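Local coordinates for 75aa long hypothetical regulatory protein AsnC (Pyrococcus horikoshii, PDB 2CVI), which is of unknown function but, as a stand-alone Lrp/AsnC ligand-binding domain that binds copies of itself, may sense small effector molecules such as amino acids, at residues F5-T10 against S70-I75; E17-L22 against Y38-K43; P26-A31 against V42-D47. All coordinates share one frame; numbering follows the deposited sequence.

Contact 1 (F5-T10 against S70-I75); sequences FILMVT and STMIAI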
loop_
_atom_site.group_PDB
_atom_site.type_symbol
_atom_site.label_atom_id
_atom_site.label_comp_id
_atom_site.label_asym_id
_atom_site.label_seq_id
_atom_site.Cartn_x
_atom_site.Cartn_y
_atom_site.Cartn_z
ATOM N N PHE A 5 0.771 -4.492 -5.450
ATOM C CA PHE A 5 1.572 -3.751 -4.491
ATOM C C PHE A 5 2.525 -4.756 -3.871
ATOM O O PHE A 5 2.094 -5.823 -3.415
ATOM C CB PHE A 5 0.700 -3.159 -3.386
ATOM C CG PHE A 5 -0.022 -1.932 -3.803
ATOM C CD1 PHE A 5 0.559 -0.675 -3.616
ATOM C CD2 PHE A 5 -1.247 -2.030 -4.447
ATOM C CE1 PHE A 5 -0.050 0.462 -4.071
ATOM C CE2 PHE A 5 -1.904 -0.901 -4.921
ATOM C CZ PHE A 5 -1.303 0.368 -4.739
ATOM N N ILE A 6 3.812 -4.439 -3.898
ATOM C CA ILE A 6 4.807 -5.333 -3.302
ATOM C C ILE A 6 5.271 -4.675 -1.991
ATOM O O ILE A 6 5.787 -3.543 -2.031
ATOM C CB ILE A 6 6.025 -5.528 -4.225
ATOM C CG1 ILE A 6 5.626 -6.065 -5.609
ATOM C CG2 ILE A 6 6.975 -6.577 -3.545
ATOM C CD1 ILE A 6 6.800 -6.086 -6.598
ATOM N N LEU A 7 5.068 -5.342 -0.858
ATOM C CA LEU A 7 5.464 -4.826 0.457
ATOM C C LEU A 7 6.821 -5.430 0.747
ATOM O O LEU A 7 6.986 -6.644 0.632
ATOM C CB LEU A 7 4.434 -5.225 1.532
ATOM C CG LEU A 7 3.011 -4.625 1.579
ATOM C CD1 LEU A 7 3.059 -3.184 1.999
ATOM C CD2 LEU A 7 2.269 -4.832 0.269
ATOM N N MET A 8 7.786 -4.599 1.127
ATOM C CA MET A 8 9.155 -5.052 1.312
ATOM C C MET A 8 9.785 -4.774 2.651
ATOM O O MET A 8 9.537 -3.728 3.261
ATOM C CB MET A 8 10.055 -4.406 0.258
ATOM C CG MET A 8 9.505 -4.497 -1.199
ATOM S SD MET A 8 10.718 -3.766 -2.316
ATOM C CE MET A 8 9.913 -4.122 -3.945
ATOM N N VAL A 9 10.617 -5.730 3.090
ATOM C CA VAL A 9 11.434 -5.604 4.308
ATOM C C VAL A 9 12.821 -5.367 3.737
ATOM O O VAL A 9 13.284 -6.073 2.844
ATOM C CB VAL A 9 11.433 -6.889 5.150
ATOM C CG1 VAL A 9 12.456 -6.753 6.301
ATOM C CG2 VAL A 9 10.065 -7.173 5.665
ATOM N N THR A 10 13.505 -4.328 4.181
ATOM C CA THR A 10 14.829 -4.073 3.663
ATOM C C THR A 10 15.819 -3.922 4.802
ATOM O O THR A 10 15.422 -3.669 5.940
ATOM C CB THR A 10 14.900 -2.767 2.840
ATOM O OG1 THR A 10 14.690 -1.648 3.708
ATOM C CG2 THR A 10 13.842 -2.714 1.762
ATOM N N SER A 70 6.178 -9.418 0.161
ATOM C CA SER A 70 4.830 -10.012 0.193
ATOM C C SER A 70 4.054 -9.189 -0.838
ATOM O O SER A 70 3.932 -7.967 -0.688
ATOM C CB SER A 70 4.157 -9.900 1.562
ATOM O OG SER A 70 2.890 -10.553 1.555
ATOM N N THR A 71 3.505 -9.842 -1.851
ATOM C CA THR A 71 2.820 -9.116 -2.930
ATOM C C THR A 71 1.301 -9.282 -2.897
ATOM O O THR A 71 0.792 -10.393 -2.686
ATOM C CB THR A 71 3.378 -9.581 -4.256
ATOM O OG1 THR A 71 4.791 -9.329 -4.287
ATOM C CG2 THR A 71 2.730 -8.835 -5.447
ATOM N N MET A 72 0.589 -8.169 -3.069
ATOM C CA MET A 72 -0.896 -8.161 -3.052
ATOM C C MET A 72 -1.352 -7.870 -4.493
ATOM O O MET A 72 -1.089 -6.772 -4.978
ATOM C CB MET A 72 -1.400 -7.023 -2.151
ATOM C CG MET A 72 -0.807 -6.940 -0.740
ATOM S SD MET A 72 -1.340 -8.285 0.311
ATOM C CE MET A 72 0.098 -8.318 1.455
ATOM N N ILE A 73 -1.978 -8.836 -5.195
ATOM C CA ILE A 73 -2.460 -8.609 -6.589
ATOM C C ILE A 73 -3.833 -7.947 -6.569
ATOM O O ILE A 73 -4.764 -8.458 -5.959
ATOM C CB ILE A 73 -2.586 -9.947 -7.375
ATOM C CG1 ILE A 73 -1.233 -10.643 -7.474
ATOM C CG2 ILE A 73 -3.132 -9.686 -8.764
ATOM C CD1 ILE A 73 -1.326 -12.114 -7.902
ATOM N N ALA A 74 -3.970 -6.811 -7.239
ATOM C CA ALA A 74 -5.277 -6.136 -7.263
ATOM C C ALA A 74 -6.274 -6.923 -8.126
ATOM O O ALA A 74 -5.966 -7.261 -9.280
ATOM C CB ALA A 74 -5.094 -4.724 -7.813
ATOM N N ILE A 75 -7.432 -7.226 -7.538
ATOM C CA ILE A 75 -8.494 -7.904 -8.274
ATOM C C ILE A 75 -9.727 -7.001 -8.396
ATOM O O ILE A 75 -10.642 -7.324 -9.132
ATOM C CB ILE A 75 -8.840 -9.278 -7.670
ATOM C CG1 ILE A 75 -9.132 -9.188 -6.166
ATOM C CG2 ILE A 75 -7.657 -10.217 -7.907
ATOM C CD1 ILE A 75 -9.677 -10.529 -5.594
#

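Contact 2 (E17-L22 against Y38-K43); sequences EVMEKL and YDLIVK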
loop_
_atom_site.group_PDB
_atom_site.type_symbol
_atom_site.label_atom_id
_atom_site.label_comp_id
_atom_site.label_asym_id
_atom_site.label_seq_id
_atom_site.Cartn_x
_atom_site.Cartn_y
_atom_site.Cartn_z
ATOM N N GLU A 17 18.049 4.148 -1.520
ATOM C CA GLU A 17 18.942 3.611 -2.562
ATOM C C GLU A 17 18.158 2.631 -3.406
ATOM O O GLU A 17 18.206 2.671 -4.643
ATOM C CB GLU A 17 20.135 2.852 -1.948
ATOM C CG GLU A 17 20.845 1.911 -2.952
ATOM C CD GLU A 17 21.973 1.069 -2.341
ATOM O OE1 GLU A 17 22.360 0.052 -2.952
ATOM O OE2 GLU A 17 22.485 1.419 -1.263
ATOM N N VAL A 18 17.461 1.732 -2.717
ATOM C CA VAL A 18 16.620 0.717 -3.339
ATOM C C VAL A 18 15.431 1.400 -4.013
ATOM O O VAL A 18 15.050 1.034 -5.104
ATOM C CB VAL A 18 16.071 -0.320 -2.268
ATOM C CG1 VAL A 18 14.884 -1.118 -2.840
ATOM C CG2 VAL A 18 17.191 -1.283 -1.865
ATOM N N MET A 19 14.837 2.374 -3.323
ATOM C CA MET A 19 13.672 3.102 -3.837
ATOM C C MET A 19 14.050 3.739 -5.182
ATOM O O MET A 19 13.309 3.658 -6.151
ATOM C CB MET A 19 13.249 4.177 -2.815
ATOM C CG MET A 19 11.806 4.095 -2.218
ATOM S SD MET A 19 10.867 5.657 -2.548
ATOM C CE MET A 19 12.047 6.916 -2.150
ATOM N N GLU A 20 15.225 4.343 -5.264
ATOM C CA GLU A 20 15.591 4.944 -6.534
ATOM C C GLU A 20 15.892 3.918 -7.605
ATOM O O GLU A 20 15.561 4.127 -8.780
ATOM C CB GLU A 20 16.729 5.927 -6.354
ATOM C CG GLU A 20 16.239 7.166 -5.594
ATOM C CD GLU A 20 14.868 7.669 -6.097
ATOM O OE1 GLU A 20 13.866 7.518 -5.349
ATOM O OE2 GLU A 20 14.793 8.209 -7.239
ATOM N N LYS A 21 16.501 2.793 -7.233
ATOM C CA LYS A 21 16.734 1.766 -8.233
ATOM C C LYS A 21 15.404 1.185 -8.671
ATOM O O LYS A 21 15.226 0.845 -9.839
ATOM C CB LYS A 21 17.597 0.626 -7.702
ATOM C CG LYS A 21 19.080 0.960 -7.582
ATOM C CD LYS A 21 19.831 -0.299 -7.079
ATOM C CE LYS A 21 21.347 -0.103 -7.075
ATOM N NZ LYS A 21 21.885 0.813 -6.036
ATOM N N LEU A 22 14.470 1.059 -7.725
ATOM C CA LEU A 22 13.158 0.518 -8.059
ATOM C C LEU A 22 12.387 1.449 -8.967
ATOM O O LEU A 22 11.856 1.031 -9.964
ATOM C CB LEU A 22 12.324 0.235 -6.788
ATOM C CG LEU A 22 12.776 -0.943 -5.926
ATOM C CD1 LEU A 22 12.043 -0.893 -4.608
ATOM C CD2 LEU A 22 12.512 -2.243 -6.657
ATOM N N TYR A 38 6.230 -3.196 7.223
ATOM C CA TYR A 38 7.131 -3.194 6.087
ATOM C C TYR A 38 7.847 -1.853 5.988
ATOM O O TYR A 38 7.402 -0.850 6.578
ATOM C CB TYR A 38 6.336 -3.467 4.812
ATOM C CG TYR A 38 5.730 -4.861 4.788
ATOM C CD1 TYR A 38 6.490 -5.961 4.384
ATOM C CD2 TYR A 38 4.423 -5.069 5.200
ATOM C CE1 TYR A 38 5.951 -7.263 4.397
ATOM C CE2 TYR A 38 3.867 -6.366 5.217
ATOM C CZ TYR A 38 4.639 -7.436 4.813
ATOM O OH TYR A 38 4.083 -8.691 4.805
ATOM N N ASP A 39 8.959 -1.848 5.262
ATOM C CA ASP A 39 9.796 -0.671 5.058
ATOM C C ASP A 39 9.569 0.091 3.787
ATOM O O ASP A 39 9.888 1.288 3.699
ATOM C CB ASP A 39 11.274 -1.092 5.090
ATOM C CG ASP A 39 11.641 -1.779 6.384
ATOM O OD1 ASP A 39 11.495 -1.132 7.451
ATOM O OD2 ASP A 39 12.086 -2.941 6.338
ATOM N N LEU A 40 9.105 -0.631 2.768
ATOM C CA LEU A 40 8.889 -0.013 1.470
ATOM C C LEU A 40 7.663 -0.614 0.823
ATOM O O LEU A 40 7.401 -1.800 0.970
ATOM C CB LEU A 40 10.126 -0.252 0.559
ATOM C CG LEU A 40 10.295 0.388 -0.828
ATOM C CD1 LEU A 40 10.185 1.907 -0.723
ATOM C CD2 LEU A 40 11.662 -0.016 -1.411
ATOM N N ILE A 41 6.879 0.219 0.140
ATOM C CA ILE A 41 5.710 -0.263 -0.596
ATOM C C ILE A 41 5.878 0.226 -2.027
ATOM O O ILE A 41 6.120 1.401 -2.270
ATOM C CB ILE A 41 4.409 0.304 -0.090
ATOM C CG1 ILE A 41 4.137 -0.195 1.308
ATOM C CG2 ILE A 41 3.237 -0.164 -1.052
ATOM C CD1 ILE A 41 2.848 0.328 1.863
ATOM N N VAL A 42 5.731 -0.684 -2.976
ATOM C CA VAL A 42 5.899 -0.334 -4.375
ATOM C C VAL A 42 4.682 -0.792 -5.174
ATOM O O VAL A 42 4.132 -1.878 -4.930
ATOM C CB VAL A 42 7.192 -0.980 -4.917
ATOM C CG1 VAL A 42 8.331 -0.748 -3.888
ATOM C CG2 VAL A 42 7.006 -2.451 -5.199
ATOM N N LYS A 43 4.197 0.063 -6.071
ATOM C CA LYS A 43 3.052 -0.282 -6.921
ATOM C C LYS A 43 3.664 -0.625 -8.269
ATOM O O LYS A 43 4.407 0.169 -8.848
ATOM C CB LYS A 43 2.038 0.887 -7.113
ATOM C CG LYS A 43 0.731 0.434 -7.828
ATOM C CD LYS A 43 -0.256 1.596 -8.119
ATOM C CE LYS A 43 -1.589 1.078 -8.647
ATOM N NZ LYS A 43 -2.367 2.228 -9.219
#

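Contact 3 (P26-A31 against V42-D47); sequences PEVKEA and VKVETD. With K (potassium ion), chain C.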
loop_
_atom_site.group_PDB
_atom_site.type_symbol
_atom_site.label_atom_id
_atom_site.label_comp_id
_atom_site.label_asym_id
_atom_site.label_seq_id
_atom_site.Cartn_x
_atom_site.Cartn_y
_atom_site.Cartn_z
ATOM N N PRO A 26 10.993 0.094 -15.330
ATOM C CA PRO A 26 9.732 0.361 -16.007
ATOM C C PRO A 26 8.447 -0.197 -15.368
ATOM O O PRO A 26 7.397 0.414 -15.448
ATOM C CB PRO A 26 10.004 -0.136 -17.439
ATOM C CG PRO A 26 10.975 -1.199 -17.250
ATOM C CD PRO A 26 11.916 -0.675 -16.188
ATOM N N GLU A 27 8.560 -1.334 -14.703
ATOM C CA GLU A 27 7.400 -1.925 -14.067
ATOM C C GLU A 27 6.922 -1.136 -12.843
ATOM O O GLU A 27 5.755 -1.228 -12.472
ATOM C CB GLU A 27 7.727 -3.329 -13.577
ATOM C CG GLU A 27 8.021 -4.330 -14.675
ATOM C CD GLU A 27 9.462 -4.313 -15.150
ATOM O OE1 GLU A 27 10.301 -3.503 -14.642
ATOM O OE2 GLU A 27 9.738 -5.142 -16.046
ATOM N N VAL A 28 7.851 -0.428 -12.198
ATOM C CA VAL A 28 7.559 0.284 -10.970
ATOM C C VAL A 28 6.954 1.644 -11.233
ATOM O O VAL A 28 7.603 2.509 -11.852
ATOM C CB VAL A 28 8.811 0.413 -10.091
ATOM C CG1 VAL A 28 8.497 1.256 -8.853
ATOM C CG2 VAL A 28 9.286 -0.977 -9.687
ATOM N N LYS A 29 5.729 1.823 -10.742
ATOM C CA LYS A 29 5.009 3.064 -10.977
ATOM C C LYS A 29 5.030 4.042 -9.837
ATOM O O LYS A 29 4.971 5.264 -10.061
ATOM C CB LYS A 29 3.560 2.773 -11.366
ATOM C CG LYS A 29 3.432 1.795 -12.546
ATOM C CD LYS A 29 4.321 2.189 -13.751
ATOM C CE LYS A 29 4.338 1.154 -14.920
ATOM N NZ LYS A 29 3.112 1.127 -15.716
ATOM N N GLU A 30 5.105 3.528 -8.610
ATOM C CA GLU A 30 5.139 4.372 -7.420
ATOM C C GLU A 30 5.905 3.597 -6.369
ATOM O O GLU A 30 5.889 2.369 -6.374
ATOM C CB GLU A 30 3.739 4.598 -6.825
ATOM C CG GLU A 30 2.751 5.162 -7.790
ATOM C CD GLU A 30 1.352 5.188 -7.229
ATOM O OE1 GLU A 30 1.179 5.039 -5.999
ATOM O OE2 GLU A 30 0.417 5.373 -8.032
ATOM N N ALA A 31 6.570 4.319 -5.478
ATOM C CA ALA A 31 7.316 3.708 -4.385
ATOM C C ALA A 31 7.252 4.654 -3.181
ATOM O O ALA A 31 7.271 5.902 -3.312
ATOM C CB ALA A 31 8.774 3.476 -4.764
ATOM N N VAL A 42 5.731 -0.684 -2.976
ATOM C CA VAL A 42 5.899 -0.334 -4.375
ATOM C C VAL A 42 4.682 -0.792 -5.174
ATOM O O VAL A 42 4.132 -1.878 -4.930
ATOM C CB VAL A 42 7.192 -0.980 -4.917
ATOM C CG1 VAL A 42 8.331 -0.748 -3.888
ATOM C CG2 VAL A 42 7.006 -2.451 -5.199
ATOM N N LYS A 43 4.197 0.063 -6.071
ATOM C CA LYS A 43 3.052 -0.282 -6.921
ATOM C C LYS A 43 3.664 -0.625 -8.269
ATOM O O LYS A 43 4.407 0.169 -8.848
ATOM C CB LYS A 43 2.038 0.887 -7.113
ATOM C CG LYS A 43 0.731 0.434 -7.828
ATOM C CD LYS A 43 -0.256 1.596 -8.119
ATOM C CE LYS A 43 -1.589 1.078 -8.647
ATOM N NZ LYS A 43 -2.367 2.228 -9.219
ATOM N N VAL A 44 3.355 -1.821 -8.762
ATOM C CA VAL A 44 3.842 -2.257 -10.069
ATOM C C VAL A 44 2.689 -2.636 -10.989
ATOM O O VAL A 44 1.588 -2.988 -10.554
ATOM C CB VAL A 44 4.741 -3.501 -9.966
ATOM C CG1 VAL A 44 5.989 -3.194 -9.190
ATOM C CG2 VAL A 44 3.993 -4.623 -9.309
ATOM N N GLU A 45 2.947 -2.472 -12.283
ATOM C CA GLU A 45 2.017 -2.887 -13.334
ATOM C C GLU A 45 2.851 -3.716 -14.329
ATOM O O GLU A 45 3.945 -3.311 -14.747
ATOM C CB GLU A 45 1.366 -1.659 -14.028
ATOM C CG GLU A 45 0.452 -0.866 -13.100
ATOM C CD GLU A 45 -0.076 0.440 -13.707
ATOM O OE1 GLU A 45 0.530 0.938 -14.674
ATOM O OE2 GLU A 45 -1.085 0.958 -13.197
ATOM N N THR A 46 2.328 -4.881 -14.689
ATOM C CA THR A 46 2.986 -5.792 -15.631
ATOM C C THR A 46 1.958 -6.310 -16.632
ATOM O O THR A 46 0.756 -6.254 -16.378
ATOM C CB THR A 46 3.658 -6.991 -14.904
ATOM O OG1 THR A 46 2.674 -7.753 -14.195
ATOM C CG2 THR A 46 4.763 -6.488 -13.939
ATOM N N ASP A 47 2.426 -6.832 -17.764
ATOM C CA ASP A 47 1.500 -7.328 -18.773
ATOM C C ASP A 47 0.709 -8.543 -18.308
ATOM O O ASP A 47 -0.499 -8.671 -18.550
ATOM C CB ASP A 47 2.292 -7.694 -20.029
ATOM C CG ASP A 47 2.887 -6.487 -20.716
ATOM O OD1 ASP A 47 2.492 -5.345 -20.384
ATOM O OD2 ASP A 47 3.745 -6.686 -21.607
HETATM K K K C . 9.312 3.595 -13.288
HETATM O O HOH W 1 -2.055 4.715 -7.879
HETATM O O HOH W 2 11.214 3.419 -15.933
#

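Contact 1 (F5-T10 against S70-I75)
Phe5 is tied to Met72 by its backbone, while its flat ring leads away from strand 70-74 to meet Tyr32 of the second subunit edge-to-face; Lys43 of its own chain and Ile41 of the second subunit also pack against it. The peptide groups carry the pairing. Phe5 and Met72 exchange two bonds, Met72 N to Phe5 O at 2.8 Å and Phe5 N to Met72 O at 3.0 Å, and Leu7 and Ser70 exchange two more in the same way. On one face Ile6 and Thr71 lie side by side. Thr71 OG1, set beside its own backbone N (chi1 -59°), sits 3.6 Å from Ile6 CG2 and equally near Ile6 CG1. An alanine at Thr71 would probably leave both Ile6 branches without this neighbour and open a gap beneath helix 49-59. On the other face Leu7 and Met72 cross at about a right angle, Leu7 CD2 touching Met72 CG at 3.9 Å. Phe55 and Ile56 of helix 49-59 cover Ile6, strand 40-46 flanks strand 5-10 on its far edge, and Ile73 and Ala74 pair with a strand of the second subunit, carrying the sheet across the interface.

Contact 2 (E17-L22 against Y38-K43)
Leu22 and Leu40 reach toward each other tip to tip, and their methyls make the tight centre of this contact: Leu22 CD1 lies 3.3 Å from Leu40 CD2, closer than carbons usually pack. The side chain of Leu40 leaves the strand toward the helix, with CG anti to the backbone N (chi1 -173°). Its CD2 is also met by Val18 CG1 at 3.7 Å, from one helical turn before Leu22, so two side chains of the helix meet this methyl from the same side. Leu22 CD1 serves twice as well, since Val42 CG1 touches it at 3.8 Å with the two side chains at about a right angle. Ile60 and Met63 continue the apolar packing around Leu22. The outer side of the helix is of another kind. There Lys21 NZ pairs with Glu17 OE1 over 3.2 Å, a long salt bridge one turn apart that meets the anti side of the carboxylate, 31° out of its plane, and both residues are exposed. Glu65 brings a like charge near Glu17, which would probably add to the pull on the lysine. The helix and strand axes run within 5° of parallel, 10.3 Å apart. This is the layered helix-on-sheet packing of the ferredoxin-like Lrp/AsnC domain, in which helix 15-23 forms the crossover from strand 2-10 to strand 28-33 and lies against strand 40-46 between them.

Contact 3 (P26-A31 against V42-D47)
Lys29 folds over strand 42-46 to reach Glu45, and its chain can be followed atom by atom. CB rests 3.7 Å from Lys43 O. CG lies at the same 3.7 Å from Glu45 OE1, after which the chain bends, and CD keeps 4.1 Å from that oxygen. CE comes to 3.8 Å from Glu45 OE1, and a second bend (chi4 73°) brings NZ in to a 2.8 Å salt bridge with Glu45 OE1. The ammonium meets the anti side of the carboxylate, 20° out of its plane, and the two side chains cross at about a right angle. Lys29 is exposed and Glu45 partly so, which leaves the pair near solvent.

The backbone explains why Lys29 stands here. Lys29 and Glu30 together face Lys43, a classic beta bulge in the hairpin of strands 28-33 and 40-46: Lys29 N bonds to Lys43 O over 2.8 Å, and Glu30 N adds a weak bond to the same oxygen at 3.4 Å. The helical psi of Lys29, -30°, marks the extra residue and shifts the register by one.

Just before the bulge, Val28 O binds the potassium ion at 2.5 Å, the carbonyls of Leu23 and Met25 being its other protein ligands. Val28 CG2 meets Val44 CG1, with Phe55 against Val28 and Leu52 against Val44. Beyond the bulge Glu30 and Lys43 lie side by side, their aliphatic parts touching. A water joins Glu30 OE2 to Lys43 NZ, whose charged ends are too far apart for a direct salt bridge; Tyr32 OH is hydrogen-bonded to Glu30 OE1, and Tyr32 of the second subunit bonds to Lys43 NZ.

How the contacts relate
Contacts 1 and 3 pair antiparallel strands on opposite flanks of one four-stranded sheet, whereas contact 2 sets a helix on that sheet. Contacts 1 and 2 are buried; contact 3 is only partly so, and it alone combines bridging water, a cross-segment salt bridge and metal binding. Contact 1 relies on regular backbone bonds with mostly apolar side chains around them, Ser70 and Thr71 excepted, and contact 2 on apolar side chains throughout. Contacts 2 and 3 share Val42 and Lys43, the first facing the helix layer and the second the other subunit. Ile6 N bonding to Val42 O over 2.8 Å joins contact 1 to both, and both are nested inside the chain loop that contact 1 closes.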